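PDB 5MPT: citrinin polyketide synthase from Monascus purpureus, which builds the keto-aldehyde precursor of the mycotoxin citrinin from malonyl-CoA units, its excised C-methyltransferase domain adding methyl groups to the growing polyketide. Local coordinates for residues 16-20 with 196-201; 27-32 with 186-192; 36-40 with 134-138; 204-208 with 233-237; 298-302 with 353-359. One frame throughout, in Å; residues are numbered along the deposited sequence.

Interaction 1: 16-20 with 196-201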
# COMPACT_ATOMS: atom_id res chain seq x y z
N ALA A 16 -22.17 -10.50 13.11
CA ALA A 16 -20.99 -11.28 12.79
C ALA A 16 -19.87 -10.37 12.32
O ALA A 16 -18.70 -10.55 12.71
CB ALA A 16 -21.30 -12.31 11.72
N ILE A 17 -20.20 -9.40 11.49
CA ILE A 17 -19.19 -8.47 11.00
C ILE A 17 -18.66 -7.63 12.15
O ILE A 17 -17.44 -7.49 12.34
CB ILE A 17 -19.77 -7.58 9.90
CG1 ILE A 17 -20.34 -8.40 8.74
CG2 ILE A 17 -18.64 -6.65 9.40
CD1 ILE A 17 -21.22 -7.58 7.79
N LEU A 18 -19.56 -6.99 12.88
CA LEU A 18 -19.15 -6.03 13.90
C LEU A 18 -18.43 -6.71 15.06
O LEU A 18 -17.48 -6.15 15.62
CB LEU A 18 -20.37 -5.26 14.41
CG LEU A 18 -21.08 -4.42 13.37
CD1 LEU A 18 -22.36 -3.96 14.03
CD2 LEU A 18 -20.29 -3.25 12.94
N ASP A 19 -18.88 -7.91 15.46
CA ASP A 19 -18.20 -8.59 16.54
C ASP A 19 -16.83 -9.09 16.11
O ASP A 19 -15.86 -8.98 16.86
CB ASP A 19 -19.07 -9.74 17.06
CG ASP A 19 -20.38 -9.26 17.69
OD1 ASP A 19 -20.49 -8.05 18.00
OD2 ASP A 19 -21.28 -10.10 17.93
N ALA A 20 -16.73 -9.66 14.91
CA ALA A 20 -15.42 -10.06 14.41
C ALA A 20 -14.49 -8.86 14.27
O ALA A 20 -13.30 -8.95 14.61
CB ALA A 20 -15.53 -10.81 13.09
N GLN A 196 -12.86 -15.24 12.33
CA GLN A 196 -13.84 -15.02 13.40
C GLN A 196 -15.20 -14.69 12.81
O GLN A 196 -16.25 -15.03 13.39
CB GLN A 196 -13.34 -13.90 14.31
CG GLN A 196 -12.13 -14.30 15.14
CD GLN A 196 -12.46 -15.44 16.08
OE1 GLN A 196 -13.50 -15.44 16.74
NE2 GLN A 196 -11.63 -16.46 16.06
N LEU A 197 -15.19 -14.02 11.66
CA LEU A 197 -16.43 -13.72 10.94
C LEU A 197 -17.14 -14.99 10.52
O LEU A 197 -18.34 -15.18 10.78
CB LEU A 197 -16.13 -12.86 9.72
CG LEU A 197 -17.32 -12.55 8.81
CD1 LEU A 197 -18.32 -11.69 9.55
CD2 LEU A 197 -16.90 -11.87 7.52
N VAL A 198 -16.42 -15.89 9.86
CA VAL A 198 -17.03 -17.09 9.30
C VAL A 198 -17.61 -18.01 10.39
O VAL A 198 -18.66 -18.64 10.18
CB VAL A 198 -15.97 -17.77 8.40
CG1 VAL A 198 -16.40 -19.14 7.92
CG2 VAL A 198 -15.71 -16.90 7.20
N LYS A 199 -16.99 -18.05 11.59
CA LYS A 199 -17.50 -18.83 12.73
C LYS A 199 -18.89 -18.40 13.16
O LYS A 199 -19.57 -19.17 13.86
CB LYS A 199 -16.57 -18.68 13.96
CG LYS A 199 -15.26 -19.43 13.94
CD LYS A 199 -14.37 -18.95 15.11
CE LYS A 199 -13.39 -20.01 15.62
NZ LYS A 199 -12.67 -20.72 14.53
N ARG A 200 -19.33 -17.20 12.78
CA ARG A 200 -20.57 -16.60 13.21
C ARG A 200 -21.62 -16.60 12.11
O ARG A 200 -22.69 -16.00 12.28
CB ARG A 200 -20.33 -15.17 13.68
CG ARG A 200 -19.62 -15.10 15.03
CD ARG A 200 -18.65 -13.91 15.11
NE ARG A 200 -18.15 -13.68 16.47
CZ ARG A 200 -16.98 -14.12 16.94
NH1 ARG A 200 -16.15 -14.82 16.17
NH2 ARG A 200 -16.65 -13.86 18.19
N LEU A 201 -21.32 -17.26 10.97
CA LEU A 201 -22.24 -17.24 9.84
C LEU A 201 -23.17 -18.45 9.91
O LEU A 201 -22.75 -19.54 10.30
CB LEU A 201 -21.47 -17.27 8.54
CG LEU A 201 -20.56 -16.06 8.38
CD1 LEU A 201 -20.00 -15.97 6.95
CD2 LEU A 201 -21.29 -14.76 8.74
O HOH W 1 -20.93 -12.83 17.37
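CG of Arg200 lies beside the backbone N, anti to the carbonyl carbon (chi1 -73°), and a bend at chi2 carries the chain past Ala16 and Asp19. Helix 14-26 packs here against the C-terminal end of helix 181-198, and through Ile17 and Leu197 both lie against the mixed sheet of the Rossmann-like methyltransferase fold. The two alanines, one helical turn apart, suit a tight approach: the CA atoms of Ala20 and Leu197 are 5.1 Å apart, and Ala16 CB meets Arg200 CB at 3.6 Å. Ala20 CB also presses on the backbone of the other helix, 3.5 Å from Leu197 N. Leu201 CD2, brought back by the type I turn from Val198 to Leu201, rests against Ala16 CB at 3.9 Å; Leu197 lies toward Ile17 and Phe310, although its exact methyl contacts are doubtful because it has two conformers. Arginine suits this partly exposed border, since its aliphatic part lies on alanine while its head binds polar groups. Arg200 NH1 donates to both Gln196 O and Gln196 OE1, each near the guanidinium plane. Asp19, salt-bridged to Arg22, reaches Arg200 through a water that donates to Asp19 OD2 at 2.8 Å and accepts from Arg200 NE at 3.0 Å.

Interaction 2: 27-32 with 186-192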
# COMPACT_ATOMS: atom_id res chain seq x y z
N ALA A 27 -6.87 -6.35 18.83
CA ALA A 27 -5.62 -7.09 18.77
C ALA A 27 -4.58 -6.42 17.86
O ALA A 27 -3.55 -7.04 17.59
CB ALA A 27 -5.88 -8.50 18.27
N THR A 28 -4.84 -5.20 17.37
CA THR A 28 -3.94 -4.56 16.41
C THR A 28 -2.49 -4.54 16.91
O THR A 28 -1.58 -4.96 16.19
CB THR A 28 -4.42 -3.13 16.07
OG1 THR A 28 -5.75 -3.19 15.55
CG2 THR A 28 -3.54 -2.49 15.01
N ASP A 29 -2.26 -4.04 18.13
CA ASP A 29 -0.90 -3.98 18.69
C ASP A 29 -0.29 -5.36 18.84
O ASP A 29 0.92 -5.54 18.63
CB ASP A 29 -0.92 -3.29 20.04
CG ASP A 29 -1.13 -1.81 19.94
OD1 ASP A 29 -0.69 -1.22 18.94
OD2 ASP A 29 -1.69 -1.22 20.89
N ASP A 30 -1.11 -6.36 19.15
CA ASP A 30 -0.64 -7.74 19.19
C ASP A 30 -0.15 -8.20 17.84
O ASP A 30 0.85 -8.92 17.76
CB ASP A 30 -1.75 -8.69 19.65
CG ASP A 30 -2.24 -8.43 21.09
OD1 ASP A 30 -1.45 -8.61 22.04
OD2 ASP A 30 -3.43 -8.10 21.28
N PHE A 31 -0.88 -7.86 16.75
CA PHE A 31 -0.42 -8.28 15.43
C PHE A 31 0.88 -7.58 15.05
O PHE A 31 1.76 -8.20 14.46
CB PHE A 31 -1.50 -8.02 14.35
CG PHE A 31 -2.57 -9.07 14.33
CD1 PHE A 31 -2.37 -10.25 13.64
CD2 PHE A 31 -3.68 -8.95 15.11
CE1 PHE A 31 -3.26 -11.23 13.68
CE2 PHE A 31 -4.62 -9.95 15.14
CZ PHE A 31 -4.40 -11.09 14.42
N ILE A 32 1.03 -6.31 15.44
CA ILE A 32 2.24 -5.55 15.15
C ILE A 32 3.45 -6.18 15.84
O ILE A 32 4.51 -6.38 15.23
CB ILE A 32 2.02 -4.08 15.57
CG1 ILE A 32 1.04 -3.41 14.62
CG2 ILE A 32 3.34 -3.31 15.62
CD1 ILE A 32 0.51 -2.11 15.14
N TRP A 186 -1.01 -6.56 8.71
CA TRP A 186 -2.43 -6.29 8.56
C TRP A 186 -3.14 -7.31 7.68
O TRP A 186 -4.34 -7.52 7.87
CB TRP A 186 -2.63 -4.87 8.00
CG TRP A 186 -2.36 -3.86 9.06
CD1 TRP A 186 -3.20 -3.46 10.05
CD2 TRP A 186 -1.13 -3.16 9.27
NE1 TRP A 186 -2.59 -2.55 10.87
CE2 TRP A 186 -1.32 -2.33 10.40
CE3 TRP A 186 0.10 -3.11 8.60
CZ2 TRP A 186 -0.33 -1.51 10.89
CZ3 TRP A 186 1.07 -2.31 9.10
CH2 TRP A 186 0.85 -1.50 10.22
N ILE A 187 -2.41 -7.99 6.80
CA ILE A 187 -2.98 -9.14 6.09
C ILE A 187 -3.27 -10.26 7.07
O ILE A 187 -4.33 -10.88 7.04
CB ILE A 187 -2.03 -9.59 4.96
CG1 ILE A 187 -1.85 -8.47 3.92
CG2 ILE A 187 -2.58 -10.85 4.30
CD1 ILE A 187 -0.80 -8.78 2.80
N GLN A 188 -2.32 -10.52 7.98
CA GLN A 188 -2.56 -11.53 9.00
C GLN A 188 -3.73 -11.14 9.87
O GLN A 188 -4.53 -11.98 10.25
CB GLN A 188 -1.27 -11.71 9.82
CG GLN A 188 -1.29 -12.89 10.74
CD GLN A 188 -1.08 -14.21 10.03
OE1 GLN A 188 -0.09 -14.39 9.30
NE2 GLN A 188 -2.02 -15.15 10.22
N GLN A 189 -3.85 -9.86 10.20
CA GLN A 189 -4.98 -9.41 11.01
C GLN A 189 -6.30 -9.58 10.25
O GLN A 189 -7.32 -9.95 10.84
CB GLN A 189 -4.74 -7.95 11.42
CG GLN A 189 -5.82 -7.42 12.32
CD GLN A 189 -5.60 -5.97 12.67
OE1 GLN A 189 -5.01 -5.24 11.90
NE2 GLN A 189 -6.07 -5.55 13.84
N ALA A 190 -6.28 -9.36 8.94
CA ALA A 190 -7.48 -9.58 8.16
C ALA A 190 -7.85 -11.05 8.13
O ALA A 190 -9.05 -11.37 8.15
CB ALA A 190 -7.28 -9.02 6.73
N GLU A 191 -6.87 -11.95 8.07
CA GLU A 191 -7.17 -13.38 8.22
C GLU A 191 -7.94 -13.66 9.50
O GLU A 191 -8.92 -14.39 9.50
CB GLU A 191 -5.91 -14.23 8.19
CG GLU A 191 -5.11 -14.15 6.90
CD GLU A 191 -3.83 -14.95 7.02
OE1 GLU A 191 -2.74 -14.33 6.89
OE2 GLU A 191 -3.91 -16.18 7.27
N PHE A 192 -7.46 -13.12 10.63
CA PHE A 192 -8.11 -13.34 11.92
C PHE A 192 -9.54 -12.81 11.92
O PHE A 192 -10.49 -13.49 12.35
CB PHE A 192 -7.24 -12.68 13.01
CG PHE A 192 -7.81 -12.77 14.38
CD1 PHE A 192 -8.23 -13.99 14.90
CD2 PHE A 192 -7.92 -11.63 15.16
CE1 PHE A 192 -8.70 -14.07 16.21
CE2 PHE A 192 -8.44 -11.70 16.45
CZ PHE A 192 -8.82 -12.91 16.98
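Phe31 and Gln189 mark the crossing of helix 28-34 over helix 181-198: their CA atoms are 6.5 Å apart, and the axes of the short helical segments approach to 9.6 Å, with 131° between their N-to-C directions. This helix-helix packing joins the helix-turn-helix-like N-terminal part to the Rossmann-like methyltransferase part. A flat aromatic ring suits position 31 because its face can lie on the Gln189 backbone while its far end reaches Phe192. The face makes a CH-pi contact, with Gln189 CA 3.8 Å from the centroid of the Phe31 ring. The rim of the same ring goes on to Phe192, where Phe31 CZ touches Phe192 CB at 3.5 Å. The two aromatic rings meet obliquely, while Gln188 CG approaches Phe31 near CE1. Gln189 runs out straight, CG anti to the backbone N (chi1 -177°), under Phe31 to Thr28. There Gln189 NE2 donates to Thr28 OG1 at 2.9 Å with an N-H...O angle of 150°, the hydroxyl lying close to the amide plane; Ala24 O accepts from NE2 as well. Thr28 OG1 is also bonded to Lys25 O, so a small hydroxyl residue links its own helix start to the neighbouring helix. The amide oxygen fares differently, for Gln189 OE1 is buried here without a partner in the model. The side chain of Trp186 is about 9 Å from that of the active-site residue Glu315. On the side of this contact, Trp186 NE1 lies 4.2 Å from the methyl carbon Thr28 CG2.

Interaction 3: 36-40 with 134-138. With EDO (1,2-ethanediol), chain C.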
# COMPACT_ATOMS: atom_id res chain seq x y z
N GLN A 36 6.61 -8.81 14.02
CA GLN A 36 7.96 -8.27 14.00
C GLN A 36 8.03 -6.86 13.40
O GLN A 36 9.06 -6.46 12.86
CB GLN A 36 8.91 -9.22 13.25
CG GLN A 36 8.96 -10.62 13.87
CD GLN A 36 9.22 -10.59 15.38
OE1 GLN A 36 10.26 -10.15 15.82
NE2 GLN A 36 8.23 -11.06 16.18
N LEU A 37 6.95 -6.10 13.56
CA LEU A 37 6.87 -4.69 13.22
C LEU A 37 6.99 -3.77 14.44
O LEU A 37 6.92 -2.55 14.29
CB LEU A 37 5.53 -4.43 12.49
CG LEU A 37 5.51 -3.20 11.55
CD1 LEU A 37 6.46 -3.40 10.38
CD2 LEU A 37 4.05 -2.98 11.11
N GLY A 38 7.19 -4.30 15.64
CA GLY A 38 7.14 -3.42 16.80
C GLY A 38 8.33 -2.51 17.02
O GLY A 38 8.26 -1.66 17.90
N THR A 39 9.37 -2.59 16.20
CA THR A 39 10.43 -1.58 16.24
C THR A 39 10.50 -0.81 14.95
O THR A 39 11.46 -0.06 14.76
CB THR A 39 11.79 -2.22 16.49
OG1 THR A 39 12.06 -3.18 15.47
CG2 THR A 39 11.81 -2.90 17.85
N TYR A 40 9.51 -0.95 14.07
CA TYR A 40 9.68 -0.44 12.71
C TYR A 40 9.73 1.08 12.68
O TYR A 40 10.60 1.66 12.02
CB TYR A 40 8.56 -0.97 11.83
CG TYR A 40 8.82 -0.86 10.32
CD1 TYR A 40 9.58 -1.82 9.66
CD2 TYR A 40 8.25 0.15 9.55
CE1 TYR A 40 9.83 -1.73 8.31
CE2 TYR A 40 8.48 0.22 8.17
CZ TYR A 40 9.23 -0.74 7.56
OH TYR A 40 9.45 -0.70 6.23
N LEU A 134 14.15 -9.29 8.19
CA LEU A 134 12.75 -9.48 7.89
C LEU A 134 12.20 -8.36 7.03
O LEU A 134 11.20 -8.56 6.33
CB LEU A 134 11.94 -9.58 9.18
CG LEU A 134 12.38 -10.69 10.12
CD1 LEU A 134 11.52 -10.60 11.33
CD2 LEU A 134 12.23 -12.05 9.47
N HIS A 135 12.84 -7.19 7.05
CA HIS A 135 12.40 -6.04 6.29
C HIS A 135 13.27 -5.82 5.08
O HIS A 135 13.29 -4.72 4.52
CB HIS A 135 12.37 -4.79 7.18
CG HIS A 135 11.79 -5.05 8.52
ND1 HIS A 135 10.44 -5.26 8.70
CD2 HIS A 135 12.36 -5.20 9.75
CE1 HIS A 135 10.19 -5.51 9.97
NE2 HIS A 135 11.35 -5.49 10.63
N ALA A 136 13.94 -6.88 4.61
CA ALA A 136 14.91 -6.73 3.54
C ALA A 136 14.29 -6.22 2.26
O ALA A 136 14.92 -5.43 1.54
CB ALA A 136 15.64 -8.05 3.28
N ALA A 137 13.08 -6.68 1.92
CA ALA A 137 12.57 -6.48 0.57
C ALA A 137 12.46 -5.00 0.23
O ALA A 137 12.84 -4.60 -0.86
CB ALA A 137 11.22 -7.20 0.40
N GLU A 138 11.89 -4.18 1.12
CA GLU A 138 11.70 -2.77 0.80
C GLU A 138 13.01 -2.02 0.79
O GLU A 138 13.12 -0.98 0.13
CB GLU A 138 10.77 -2.09 1.79
CG GLU A 138 11.17 -2.19 3.24
CD GLU A 138 10.40 -3.26 3.97
OE1 GLU A 138 10.30 -4.38 3.40
OE2 GLU A 138 9.96 -2.97 5.09
C1 EDO C . 11.75 -7.03 15.01
O1 EDO C . 11.87 -5.95 15.94
C2 EDO C . 12.60 -6.72 13.78
O2 EDO C . 12.46 -5.33 13.45
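Tyr40 OH is held by two partners: it donates to Glu138 OE2 at 2.6 Å and is also hydrogen-bonded to the indole NE1 of Trp322. Glu138 OE2 receives the hydroxyl on its anti lone pair, away from OE1, which in turn is bonded to Ser180 OG, so both carboxylate oxygens are occupied. Glu138 reaches the phenol because its CG stands between the backbone N and carbonyl carbon (chi1 56°) and the chain then bends. A tyrosine suits this place because its ring can pack while its hydroxyl joins the buried polar cluster. That ring turns an edge to the face of His135 in a T-shaped pair, with centroids 5.0 Å apart and planes at 62°; Tyr40 CE1 comes within 3.6 Å of His135 ND1. Residues 36-40 link helix 28-34 to helix 40-62 in the helix-turn-helix-family region that precedes the methyltransferase fold, and the side chain of Glu138 is about 9 Å from that of active-site Tyr177. Gln36, with positive phi, is the C-prime residue of the Schellman motif that ends the first helix, and a type I turn from Leu37 to Tyr40 contains Thr39, the N-cap residue of the second. Gln36 O lies near the imidazole plane, 3.2 Å from His135 CE1, while Gln36 CB rests against Leu134 CD1 at 3.5 Å. A 1,2-ethanediol, probably from the crystallisation liquor, bridges two residues: His135 NE2 donates to its O2 at 3.0 Å, and its O1 donates to Thr39 OG1 at 2.8 Å.

Interaction 4: 204-208 with 233-237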
# COMPACT_ATOMS: atom_id res chain seq x y z
N THR A 204 -25.99 -22.46 5.19
CA THR A 204 -27.11 -22.84 4.34
C THR A 204 -26.66 -23.64 3.13
O THR A 204 -27.49 -24.01 2.30
CB THR A 204 -27.89 -21.62 3.88
OG1 THR A 204 -26.99 -20.69 3.24
CG2 THR A 204 -28.58 -20.94 5.04
N GLY A 205 -25.37 -23.97 3.03
CA GLY A 205 -24.81 -24.56 1.84
C GLY A 205 -24.50 -23.57 0.74
O GLY A 205 -23.89 -23.95 -0.27
N GLU A 206 -24.89 -22.33 0.90
CA GLU A 206 -24.72 -21.29 -0.09
C GLU A 206 -23.39 -20.57 0.10
O GLU A 206 -22.94 -20.41 1.23
CB GLU A 206 -25.84 -20.27 0.01
CG GLU A 206 -27.20 -20.85 -0.34
CD GLU A 206 -28.33 -19.93 0.04
OE1 GLU A 206 -28.36 -19.45 1.20
OE2 GLU A 206 -29.20 -19.68 -0.81
N PRO A 207 -22.79 -20.08 -0.98
CA PRO A 207 -21.43 -19.55 -0.89
C PRO A 207 -21.36 -18.12 -0.38
O PRO A 207 -22.25 -17.29 -0.62
CB PRO A 207 -20.93 -19.61 -2.33
CG PRO A 207 -22.19 -19.41 -3.14
CD PRO A 207 -23.30 -20.06 -2.35
N LEU A 208 -20.28 -17.88 0.34
CA LEU A 208 -19.81 -16.54 0.63
C LEU A 208 -19.07 -16.05 -0.61
O LEU A 208 -18.18 -16.73 -1.13
CB LEU A 208 -18.90 -16.59 1.85
CG LEU A 208 -18.51 -15.27 2.51
CD1 LEU A 208 -19.74 -14.57 3.00
CD2 LEU A 208 -17.53 -15.55 3.69
N VAL A 233 -15.90 -23.62 4.40
CA VAL A 233 -17.28 -23.22 4.15
C VAL A 233 -17.41 -22.82 2.68
O VAL A 233 -16.44 -22.34 2.08
CB VAL A 233 -17.74 -22.08 5.07
CG1 VAL A 233 -17.80 -22.57 6.53
CG2 VAL A 233 -16.85 -20.86 4.89
N PRO A 234 -18.58 -22.99 2.07
CA PRO A 234 -18.70 -22.69 0.64
C PRO A 234 -18.34 -21.25 0.34
O PRO A 234 -18.75 -20.32 1.05
CB PRO A 234 -20.17 -22.99 0.34
CG PRO A 234 -20.62 -23.88 1.44
CD PRO A 234 -19.85 -23.46 2.65
N VAL A 235 -17.56 -21.06 -0.71
CA VAL A 235 -17.02 -19.75 -1.06
C VAL A 235 -16.79 -19.69 -2.56
O VAL A 235 -16.48 -20.69 -3.20
CB VAL A 235 -15.70 -19.46 -0.30
CG1 VAL A 235 -14.69 -20.55 -0.58
CG2 VAL A 235 -15.12 -18.10 -0.71
N GLU A 236 -16.97 -18.49 -3.11
CA GLU A 236 -16.49 -18.14 -4.44
C GLU A 236 -15.63 -16.90 -4.27
O GLU A 236 -16.12 -15.85 -3.83
CB GLU A 236 -17.67 -17.89 -5.40
CG GLU A 236 -18.53 -19.14 -5.66
CD GLU A 236 -19.89 -18.82 -6.29
OE1 GLU A 236 -20.13 -17.65 -6.66
OE2 GLU A 236 -20.73 -19.75 -6.40
N TYR A 237 -14.33 -17.04 -4.56
CA TYR A 237 -13.34 -15.96 -4.45
C TYR A 237 -12.95 -15.47 -5.83
O TYR A 237 -12.35 -16.22 -6.60
CB TYR A 237 -12.12 -16.45 -3.70
CG TYR A 237 -11.19 -15.37 -3.23
CD1 TYR A 237 -10.33 -14.72 -4.10
CD2 TYR A 237 -11.14 -15.04 -1.88
CE1 TYR A 237 -9.45 -13.75 -3.64
CE2 TYR A 237 -10.27 -14.08 -1.42
CZ TYR A 237 -9.43 -13.43 -2.30
OH TYR A 237 -8.57 -12.48 -1.81
O HOH W 2 -20.63 -20.03 2.90
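Pro234 opens the contact by laying its ring on the backbone of the 204-208 segment, with CG 3.7 Å from Gly205 O. Glycine suits that spot: at its positive phi of 81° a side chain would press on the preceding carbonyl. Pro234 has no N-H to give, but its carbonyl oxygen is well used. Leu208 N donates to Pro234 O at 3.0 Å, and a water donates to the same oxygen while also donating to Glu206 O. Next comes Val235, in a parallel bridge with Leu208; both side chains are on the same face of the sheet, and Val235 CA sits 3.2 Å from Leu208 O in a CA-H...O contact. Glu236 N then adds the second backbone bond of the bridge, 2.9 Å to Leu208 O. Its extended side chain runs alongside the Pro207 ring, with Glu236 OE2 3.6 Å from Pro207 CG, and OE1 forms a salt bridge with Arg209. Tyr237 turns to helix 221-231, which connects strands 208-213 and 235-241 in the beta-alpha-beta crossover of the Rossmann-like fold. In the sheet, strand 208-213 lies between 235-241 and 279-285, and strand 260-264 borders 235-241 on its other side.

Interaction 5: 298-302 with 353-359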
# COMPACT_ATOMS: atom_id res chain seq x y z
N THR A 298 -15.21 4.36 -4.57
CA THR A 298 -15.87 3.68 -3.47
C THR A 298 -17.37 3.56 -3.75
O THR A 298 -18.00 2.63 -3.27
CB THR A 298 -15.59 4.38 -2.12
OG1 THR A 298 -16.09 5.71 -2.15
CG2 THR A 298 -14.06 4.38 -1.75
N ARG A 299 -17.93 4.47 -4.53
CA ARG A 299 -19.32 4.32 -4.96
C ARG A 299 -19.47 3.11 -5.87
O ARG A 299 -20.40 2.30 -5.72
CB ARG A 299 -19.79 5.59 -5.67
CG ARG A 299 -21.29 5.58 -5.99
CD ARG A 299 -21.77 6.90 -6.56
NE ARG A 299 -21.87 7.95 -5.56
CZ ARG A 299 -21.09 9.03 -5.49
NH1 ARG A 299 -20.11 9.23 -6.37
NH2 ARG A 299 -21.29 9.92 -4.53
N ASN A 300 -18.55 2.96 -6.83
CA ASN A 300 -18.55 1.77 -7.68
C ASN A 300 -18.51 0.50 -6.83
O ASN A 300 -19.27 -0.44 -7.05
CB ASN A 300 -17.36 1.79 -8.64
CG ASN A 300 -17.45 2.90 -9.67
OD1 ASN A 300 -18.52 3.40 -9.99
ND2 ASN A 300 -16.31 3.26 -10.22
N ILE A 301 -17.59 0.47 -5.86
CA ILE A 301 -17.47 -0.68 -4.97
C ILE A 301 -18.78 -0.91 -4.23
O ILE A 301 -19.25 -2.05 -4.10
CB ILE A 301 -16.28 -0.46 -4.02
CG1 ILE A 301 -14.99 -0.53 -4.86
CG2 ILE A 301 -16.38 -1.43 -2.87
CD1 ILE A 301 -13.73 -0.09 -4.12
N HIS A 302 -19.39 0.17 -3.74
CA HIS A 302 -20.65 0.03 -3.02
C HIS A 302 -21.69 -0.72 -3.85
O HIS A 302 -22.40 -1.58 -3.33
CB HIS A 302 -21.20 1.40 -2.63
CG HIS A 302 -22.33 1.34 -1.66
ND1 HIS A 302 -23.65 1.28 -2.05
CD2 HIS A 302 -22.34 1.33 -0.31
CE1 HIS A 302 -24.42 1.23 -0.98
NE2 HIS A 302 -23.65 1.24 0.09
N ILE A 353 -15.34 10.10 2.70
CA ILE A 353 -15.71 9.64 1.37
C ILE A 353 -16.75 8.54 1.47
O ILE A 353 -17.81 8.60 0.83
CB ILE A 353 -14.48 9.14 0.60
CG1 ILE A 353 -13.42 10.25 0.47
CG2 ILE A 353 -14.88 8.57 -0.75
CD1 ILE A 353 -13.81 11.38 -0.40
N LEU A 354 -16.45 7.51 2.26
CA LEU A 354 -17.28 6.32 2.34
C LEU A 354 -18.70 6.66 2.78
O LEU A 354 -19.67 6.19 2.19
CB LEU A 354 -16.64 5.32 3.29
CG LEU A 354 -15.37 4.69 2.76
CD1 LEU A 354 -14.56 4.10 3.90
CD2 LEU A 354 -15.71 3.62 1.75
N THR A 355 -18.82 7.53 3.78
CA THR A 355 -20.14 7.92 4.25
C THR A 355 -20.90 8.68 3.16
O THR A 355 -22.11 8.47 2.98
CB THR A 355 -19.99 8.79 5.50
OG1 THR A 355 -19.38 8.02 6.53
CG2 THR A 355 -21.32 9.29 5.99
N SER A 356 -20.21 9.55 2.43
CA SER A 356 -20.87 10.39 1.45
C SER A 356 -21.42 9.59 0.27
O SER A 356 -22.33 10.08 -0.41
CB SER A 356 -19.89 11.46 0.96
OG SER A 356 -18.85 10.90 0.17
N VAL A 357 -20.90 8.39 -0.01
CA VAL A 357 -21.37 7.60 -1.14
C VAL A 357 -22.33 6.48 -0.72
O VAL A 357 -22.74 5.69 -1.57
CB VAL A 357 -20.20 7.04 -1.96
CG1 VAL A 357 -19.27 8.19 -2.37
CG2 VAL A 357 -19.43 5.95 -1.22
N GLY A 358 -22.68 6.40 0.56
CA GLY A 358 -23.74 5.48 0.98
C GLY A 358 -23.32 4.37 1.91
O GLY A 358 -24.18 3.55 2.26
N TYR A 359 -22.07 4.24 2.33
CA TYR A 359 -21.74 3.21 3.31
C TYR A 359 -22.31 3.60 4.67
O TYR A 359 -22.31 4.78 5.04
CB TYR A 359 -20.23 3.03 3.39
CG TYR A 359 -19.56 2.43 2.15
CD1 TYR A 359 -19.19 3.23 1.07
CD2 TYR A 359 -19.37 1.06 2.05
CE1 TYR A 359 -18.57 2.67 -0.05
CE2 TYR A 359 -18.76 0.50 0.95
CZ TYR A 359 -18.38 1.31 -0.11
OH TYR A 359 -17.78 0.74 -1.20
O HOH W 3 -23.92 7.81 -3.84
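The Tyr359 ring is sandwiched: Leu354 CD2 lies 3.4 Å above one face, offset toward the rim, and His302 CD2 lies 3.6 Å from the opposite face, over its centre. His302 presents an edge, making a T-shaped pair with centroids 4.8 Å apart and planes at 86°. At the phenol edge sit the Thr298 carbonyl and Ile301 CG2. Tyr359 OH donates to Thr298 O at 2.8 Å, in the carbonyl plane and on a lone pair, although that oxygen already accepts the helical bond from His302 N. Tyrosine suits the place because its ring packs between Leu354 and His302 while its hydroxyl ties to a backbone oxygen; His302, with CG anti to its backbone N (chi1 -168°), reaches over the ring, while its NE2 is bonded to Ala382 O. Thr298 is the small counterpart, its CB and CG2 facing Leu354 and its OG1, hydrogen-bonded to Leu294 O, only 3.4 Å from Ile353 CG2. Val357 CG2 approaches Thr298 OG1 at 3.5 Å. Arg299 is modelled in two conformers, so the placing of its guanidinium over Val357 CG1 is doubtful. Gly358 ends helix 347-356 in a Schellman motif, at a phi of 116° where a CB would press on the preceding carbonyl oxygen; Tyr359 N bonds to Leu354 O at 3.1 Å, and the chain turns so that Tyr359 enters the interface. Leu354 and Tyr359 also pack on Leu311 and Ala380: two helices laid side by side on the mixed sheet, as in Rossmann-like class I methyltransferases.

Overall arrangement
Interactions 1 and 2 share helix 181-198, which is met by the consecutive helices 14-26 and 28-34; their centres are about 15 Å apart. Along the chain, interaction 3 is nested within interaction 2, and interaction 2 within interaction 1. The outer two fasten the N-terminal helices to helix 181-198, whereas interaction 3 joins two parts of the helical region itself. Interactions 2 and 3 touch through Trp186 and Leu37. Interactions 4 and 5 follow in series inside the methyltransferase part: the first joins strands of the seven-stranded sheet, the second packs helices against it. Interaction 4 touches interaction 1 through Val198 and Val233, while interactions 3 and 5, with centres about 33 Å apart, lie on opposite sides of the chain's centre.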